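Cyclic dimeric GMP binding protein (Pseudomonas fluorescens, PDB 3PJV) probably binds cyclic di-GMP inside the cell and, through its periplasmic domain, relays that signal outward to control periplasmic proteolysis by LapG. Local coordinates at residues T79-F85 and L120-Q125. Numbering follows the deposited sequence.
Sequences TNVPDWF and LAKLWQ
An aromatic cluster of Trp84, Phe85 and Trp124 joins the start of helix 83-89 to the C-terminal helix 117-128, and the indole of Trp124 sits at its centre. With CG anti to the backbone N (chi1 177°), this indole reaches out from its helix toward the segment 79-85. Pro82 covers one face: Pro82 CD lies 3.5 Å from the centroid of the Trp124 six-membered ring, almost on the ring normal, a CH-pi contact. The benzo edge of the same indole is turned toward two further aromatic rings. It points edge-to-face at Phe85, where Trp124 CE3 comes 3.5 Å from Phe85 CG and the planes stand at 72°, while Trp84 receives an offset edge-to-face contact, the six-membered rings of Trp84 and Trp124 having centroids 5.7 Å apart. Within the LapD/MoxY periplasmic domain, this packing brings the loop before helix 83-89, and the first turn of that helix, against helix 117-128. Farther back along the loop, Val81 CG2 packs 3.8 Å from Trp124 CB, and Thr79 CG2 touches Trp124 CD1, on the pyrrole side, at 3.5 Å. The other branch of Thr79 is polar: OG1 accepts a hydrogen bond from Gln125 NE2 (3.1 Å, 154° at the hydrogen), and Thr79 OG1 lies nearly in the amide plane of Gln125. Val81 also packs on Val78 of the second subunit, and Leu123, whose CB lies 4.0 Å from Phe85 CE2, on Tyr13 of that subunit.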
loop_
_atom_site.group_PDB
_atom_site.type_symbol
_atom_site.label_atom_id
_atom_site.label_comp_id
_atom_site.label_asym_id
_atom_site.label_seq_id
_atom_site.Cartn_x
_atom_site.Cartn_y
_atom_site.Cartn_z
ATOM N N THR A 79 -9.417 -5.077 11.122
ATOM C CA THR A 79 -10.815 -5.313 10.821
ATOM C C THR A 79 -10.958 -6.699 10.196
ATOM O O THR A 79 -10.405 -6.967 9.129
ATOM C CB THR A 79 -11.368 -4.239 9.867
ATOM O OG1 THR A 79 -11.226 -2.947 10.473
ATOM C CG2 THR A 79 -12.836 -4.486 9.559
ATOM N N ASN A 80 -11.681 -7.583 10.878
ATOM C CA ASN A 80 -11.998 -8.902 10.333
ATOM C C ASN A 80 -13.295 -8.842 9.521
ATOM O O ASN A 80 -14.394 -8.976 10.063
ATOM C CB ASN A 80 -12.116 -9.949 11.445
ATOM C CG ASN A 80 -10.801 -10.189 12.177
ATOM O OD1 ASN A 80 -9.836 -10.706 11.604
ATOM N ND2 ASN A 80 -10.765 -9.832 13.456
ATOM N N VAL A 81 -13.165 -8.636 8.217
ATOM C CA VAL A 81 -14.328 -8.509 7.347
ATOM C C VAL A 81 -14.850 -9.893 6.968
ATOM O O VAL A 81 -14.080 -10.715 6.479
ATOM C CB VAL A 81 -13.927 -7.749 6.066
ATOM C CG1 VAL A 81 -15.102 -7.620 5.120
ATOM C CG2 VAL A 81 -13.340 -6.381 6.422
ATOM N N PRO A 82 -16.165 -10.166 7.181
ATOM C CA PRO A 82 -16.661 -11.506 6.852
ATOM C C PRO A 82 -16.535 -11.812 5.372
ATOM O O PRO A 82 -16.703 -10.920 4.536
ATOM C CB PRO A 82 -18.152 -11.452 7.244
ATOM C CG PRO A 82 -18.247 -10.323 8.226
ATOM C CD PRO A 82 -17.213 -9.323 7.781
ATOM N N ASP A 83 -16.260 -13.076 5.061
ATOM C CA ASP A 83 -16.099 -13.526 3.685
ATOM C C ASP A 83 -17.323 -13.185 2.856
ATOM O O ASP A 83 -17.209 -12.770 1.704
ATOM C CB ASP A 83 -15.890 -15.041 3.654
ATOM C CG ASP A 83 -14.801 -15.501 4.605
ATOM O OD1 ASP A 83 -15.019 -15.451 5.838
ATOM O OD2 ASP A 83 -13.726 -15.918 4.119
ATOM N N TRP A 84 -18.498 -13.359 3.453
ATOM C CA TRP A 84 -19.744 -13.143 2.729
ATOM C C TRP A 84 -19.948 -11.683 2.317
ATOM O O TRP A 84 -20.680 -11.403 1.371
ATOM C CB TRP A 84 -20.947 -13.664 3.522
ATOM C CG TRP A 84 -21.100 -13.096 4.897
ATOM C CD1 TRP A 84 -20.769 -13.703 6.079
ATOM C CD2 TRP A 84 -21.642 -11.813 5.246
ATOM N NE1 TRP A 84 -21.070 -12.879 7.132
ATOM C CE2 TRP A 84 -21.606 -11.712 6.651
ATOM C CE3 TRP A 84 -22.154 -10.741 4.507
ATOM C CZ2 TRP A 84 -22.057 -10.581 7.332
ATOM C CZ3 TRP A 84 -22.595 -9.620 5.183
ATOM C CH2 TRP A 84 -22.544 -9.547 6.582
ATOM N N PHE A 85 -19.291 -10.758 3.018
ATOM C CA PHE A 85 -19.398 -9.339 2.677
ATOM C C PHE A 85 -18.638 -9.028 1.385
ATOM O O PHE A 85 -19.059 -8.188 0.588
ATOM C CB PHE A 85 -18.903 -8.459 3.829
ATOM C CG PHE A 85 -19.017 -6.972 3.560
ATOM C CD1 PHE A 85 -20.255 -6.345 3.604
ATOM C CD2 PHE A 85 -17.897 -6.209 3.282
ATOM C CE1 PHE A 85 -20.375 -4.990 3.359
ATOM C CE2 PHE A 85 -18.003 -4.838 3.049
ATOM C CZ PHE A 85 -19.252 -4.233 3.085
ATOM N N LEU A 120 -11.687 -3.064 1.458
ATOM C CA LEU A 120 -12.777 -3.856 2.036
ATOM C C LEU A 120 -13.009 -3.503 3.500
ATOM O O LEU A 120 -14.158 -3.430 3.955
ATOM C CB LEU A 120 -12.500 -5.346 1.873
ATOM C CG LEU A 120 -12.635 -5.837 0.431
ATOM C CD1 LEU A 120 -11.946 -7.176 0.245
ATOM C CD2 LEU A 120 -14.118 -5.898 0.049
ATOM N N ALA A 121 -11.924 -3.292 4.242
ATOM C CA ALA A 121 -12.046 -2.914 5.651
ATOM C C ALA A 121 -12.816 -1.613 5.793
ATOM O O ALA A 121 -13.687 -1.496 6.643
ATOM C CB ALA A 121 -10.687 -2.805 6.325
ATOM N N LYS A 122 -12.493 -0.631 4.957
ATOM C CA LYS A 122 -13.182 0.658 5.009
ATOM C C LYS A 122 -14.663 0.545 4.633
ATOM O O LYS A 122 -15.532 1.187 5.245
ATOM C CB LYS A 122 -12.464 1.670 4.115
ATOM C CG LYS A 122 -11.122 2.099 4.679
ATOM C CD LYS A 122 -10.274 2.784 3.620
ATOM C CE LYS A 122 -11.003 3.963 2.989
ATOM N NZ LYS A 122 -10.119 4.623 1.980
ATOM N N LEU A 123 -14.955 -0.277 3.627
ATOM C CA LEU A 123 -16.333 -0.474 3.190
ATOM C C LEU A 123 -17.154 -1.130 4.294
ATOM O O LEU A 123 -18.298 -0.747 4.540
ATOM C CB LEU A 123 -16.378 -1.325 1.916
ATOM C CG LEU A 123 -15.999 -0.577 0.640
ATOM C CD1 LEU A 123 -15.748 -1.558 -0.485
ATOM C CD2 LEU A 123 -17.086 0.423 0.270
ATOM N N TRP A 124 -16.550 -2.104 4.967
ATOM C CA TRP A 124 -17.186 -2.777 6.092
ATOM C C TRP A 124 -17.456 -1.813 7.254
ATOM O O TRP A 124 -18.565 -1.795 7.794
ATOM C CB TRP A 124 -16.331 -3.965 6.545
ATOM C CG TRP A 124 -16.850 -4.690 7.746
ATOM C CD1 TRP A 124 -16.312 -4.694 8.998
ATOM C CD2 TRP A 124 -18.014 -5.531 7.808
ATOM N NE1 TRP A 124 -17.065 -5.484 9.840
ATOM C CE2 TRP A 124 -18.115 -6.014 9.129
ATOM C CE3 TRP A 124 -18.976 -5.927 6.871
ATOM C CZ2 TRP A 124 -19.141 -6.863 9.541
ATOM C CZ3 TRP A 124 -19.993 -6.770 7.282
ATOM C CH2 TRP A 124 -20.066 -7.227 8.604
ATOM N N GLN A 125 -16.459 -1.014 7.634
ATOM C CA GLN A 125 -16.668 -0.009 8.679
ATOM C C GLN A 125 -17.852 0.899 8.340
ATOM O O GLN A 125 -18.671 1.210 9.205
ATOM C CB GLN A 125 -15.406 0.817 8.913
ATOM C CG GLN A 125 -14.260 -0.008 9.452
ATOM C CD GLN A 125 -12.919 0.663 9.242
ATOM O OE1 GLN A 125 -12.849 1.853 8.914
ATOM N NE2 GLN A 125 -11.844 -0.095 9.429
#